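Lectin (Pleurotus ostreatus, PDB 6LI7) binds sugars such as N-acetylgalactosamine as a calcium-containing mushroom lectin, probably recognising galactose-type glycans. Local coordinates at residues A[97-102]-A[137-142]. Residues are numbered along the deposited sequence; the frame is centred on the assembly and turned at random.
Sequences DDAHTF and QNLVAN. With CA (calcium ion), chain F.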
loop_
_atom_site.group_PDB
_atom_site.type_symbol
_atom_site.label_atom_id
_atom_site.label_comp_id
_atom_site.label_asym_id
_atom_site.label_seq_id
_atom_site.Cartn_x
_atom_site.Cartn_y
_atom_site.Cartn_z
ATOM N N ASP A 97 10.353 8.735 15.080
ATOM C CA ASP A 97 10.352 9.306 16.433
ATOM C C ASP A 97 10.625 10.788 16.200
ATOM O O ASP A 97 11.785 11.127 15.982
ATOM C CB ASP A 97 11.382 8.629 17.338
ATOM C CG ASP A 97 11.413 9.230 18.731
ATOM O OD1 ASP A 97 10.815 10.328 18.915
ATOM O OD2 ASP A 97 11.953 8.576 19.638
ATOM N N ASP A 98 9.595 11.669 16.237
ATOM C CA ASP A 98 8.226 11.404 16.658
ATOM C C ASP A 98 7.254 11.419 15.472
ATOM O O ASP A 98 6.207 10.796 15.562
ATOM C CB ASP A 98 7.749 12.496 17.622
ATOM C CG ASP A 98 8.442 12.442 18.971
ATOM O OD1 ASP A 98 7.979 11.665 19.809
ATOM O OD2 ASP A 98 9.458 13.170 19.163
ATOM N N ALA A 99 7.546 12.140 14.391
ATOM C CA ALA A 99 6.553 12.275 13.308
ATOM C C ALA A 99 7.251 12.536 11.976
ATOM O O ALA A 99 8.399 13.000 11.987
ATOM C CB ALA A 99 5.575 13.404 13.670
ATOM N N HIS A 100 6.551 12.299 10.869
ATOM C CA HIS A 100 7.112 12.427 9.504
ATOM C C HIS A 100 6.069 12.938 8.511
ATOM O O HIS A 100 4.873 12.605 8.640
ATOM C CB HIS A 100 7.726 11.099 9.059
ATOM C CG HIS A 100 6.752 9.994 8.964
ATOM N ND1 HIS A 100 6.530 9.151 10.020
ATOM C CD2 HIS A 100 5.917 9.620 7.957
ATOM C CE1 HIS A 100 5.555 8.304 9.687
ATOM N NE2 HIS A 100 5.165 8.581 8.419
ATOM N N THR A 101 6.558 13.592 7.475
ATOM C CA THR A 101 5.829 13.801 6.207
ATOM C C THR A 101 6.701 13.236 5.122
ATOM O O THR A 101 7.916 13.605 5.091
ATOM C CB THR A 101 5.543 15.283 5.953
ATOM O OG1 THR A 101 4.916 15.705 7.152
ATOM C CG2 THR A 101 4.680 15.549 4.741
ATOM N N PHE A 102 6.114 12.422 4.257
ATOM C CA PHE A 102 6.825 11.700 3.179
ATOM C C PHE A 102 6.456 12.274 1.794
ATOM O O PHE A 102 5.244 12.350 1.464
ATOM C CB PHE A 102 6.485 10.208 3.274
ATOM C CG PHE A 102 7.515 9.302 2.665
ATOM C CD1 PHE A 102 7.717 9.268 1.299
ATOM C CD2 PHE A 102 8.333 8.506 3.471
ATOM C CE1 PHE A 102 8.688 8.429 0.750
ATOM C CE2 PHE A 102 9.291 7.669 2.918
ATOM C CZ PHE A 102 9.468 7.625 1.555
ATOM N N GLN A 137 10.197 15.157 12.619
ATOM C CA GLN A 137 10.020 16.112 13.729
ATOM C C GLN A 137 10.280 15.369 15.020
ATOM O O GLN A 137 9.641 14.320 15.260
ATOM C CB GLN A 137 8.609 16.718 13.853
ATOM C CG GLN A 137 8.112 17.374 12.567
ATOM C CD GLN A 137 6.612 17.621 12.621
ATOM O OE1 GLN A 137 6.115 18.101 13.631
ATOM N NE2 GLN A 137 5.885 17.205 11.585
ATOM N N ASN A 138 11.117 15.948 15.848
ATOM C CA ASN A 138 11.243 15.554 17.261
ATOM C C ASN A 138 10.316 16.468 18.061
ATOM O O ASN A 138 10.482 17.718 17.966
ATOM C CB ASN A 138 12.669 15.728 17.737
ATOM C CG ASN A 138 12.890 15.104 19.078
ATOM O OD1 ASN A 138 12.175 14.147 19.422
ATOM N ND2 ASN A 138 13.898 15.604 19.790
ATOM N N LEU A 139 9.408 15.876 18.827
ATOM C CA LEU A 139 8.323 16.649 19.482
ATOM C C LEU A 139 8.514 16.650 20.989
ATOM O O LEU A 139 7.794 17.369 21.590
ATOM C CB LEU A 139 6.947 16.090 19.102
ATOM C CG LEU A 139 6.581 16.285 17.631
ATOM C CD1 LEU A 139 5.246 15.628 17.316
ATOM C CD2 LEU A 139 6.555 17.756 17.254
ATOM N N VAL A 140 9.441 15.892 21.563
ATOM C CA VAL A 140 9.675 15.897 23.033
ATOM C C VAL A 140 11.118 16.326 23.289
ATOM O O VAL A 140 12.056 15.726 22.662
ATOM C CB VAL A 140 9.369 14.513 23.603
ATOM C CG1 VAL A 140 9.661 14.447 25.082
ATOM C CG2 VAL A 140 7.929 14.124 23.313
ATOM N N ALA A 141 11.309 17.323 24.147
ATOM C CA ALA A 141 12.646 17.863 24.487
ATOM C C ALA A 141 13.487 16.778 25.177
ATOM O O ALA A 141 12.926 15.915 25.846
ATOM C CB ALA A 141 12.504 19.078 25.356
ATOM N N ASN A 142 14.794 16.776 24.918
ATOM C CA ASN A 142 15.764 15.829 25.514
ATOM C C ASN A 142 15.456 14.371 25.133
ATOM O O ASN A 142 15.893 13.495 25.882
ATOM C CB ASN A 142 15.770 15.883 27.037
ATOM C CG ASN A 142 16.020 17.276 27.518
ATOM O OD1 ASN A 142 16.922 17.910 27.013
ATOM N ND2 ASN A 142 15.154 17.769 28.383
HETATM CA CA CA F . 11.506 12.064 20.274
#
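Asp98 and Asn138 share a calcium ion where strand 129-138 ends and strand 99-104 begins. The bond from CA to CB of Asp98 points toward 137-142. Its CB lies 3.5 Å from Gln137 O and also packs against CG and CD1 of Leu139. CG stands beside the backbone N and anti to the carbonyl carbon (chi1 -70°), which carries the carboxylate over to the turn after Asn138. OD2 does two jobs. It binds the calcium at 2.6 Å and accepts a nearly straight hydrogen bond from Leu139 N at 2.7 Å, met from above the carboxylate plane. OD1 does not bind the metal and approaches CG2 of Val140 loosely.

Asp97 OD1 binds the same ion at 2.3 Å. The peptide bond between the two aspartates is cis. Asn138 supplies OD1. Its amide runs alongside the Asp97 side chain, with the two planes 71° apart. Trp204 holds Asp97 OD2, and Ile69 O takes Asn138 ND2, which probably helps fix how these two groups are turned. Asp98 OD2 and Asn138 OD1 lie 2.9 Å apart without a hydrogen bond, probably because they share the metal.

Gln137 O accepts from both Asp98 N (2.8 Å) and Ala99 N (3.1 Å), a classic beta bulge. Gln137 N returns a bond to Ala99 O.

Ser143 and Pro144 complete the protein side of the calcium site. The site lies at one end of an antiparallel sheet, in which strand 99-104 lies between strands 107-114 and 129-138. At Asp97 and Asp98 the chain turns the corner from strand 87-96 of another sheet.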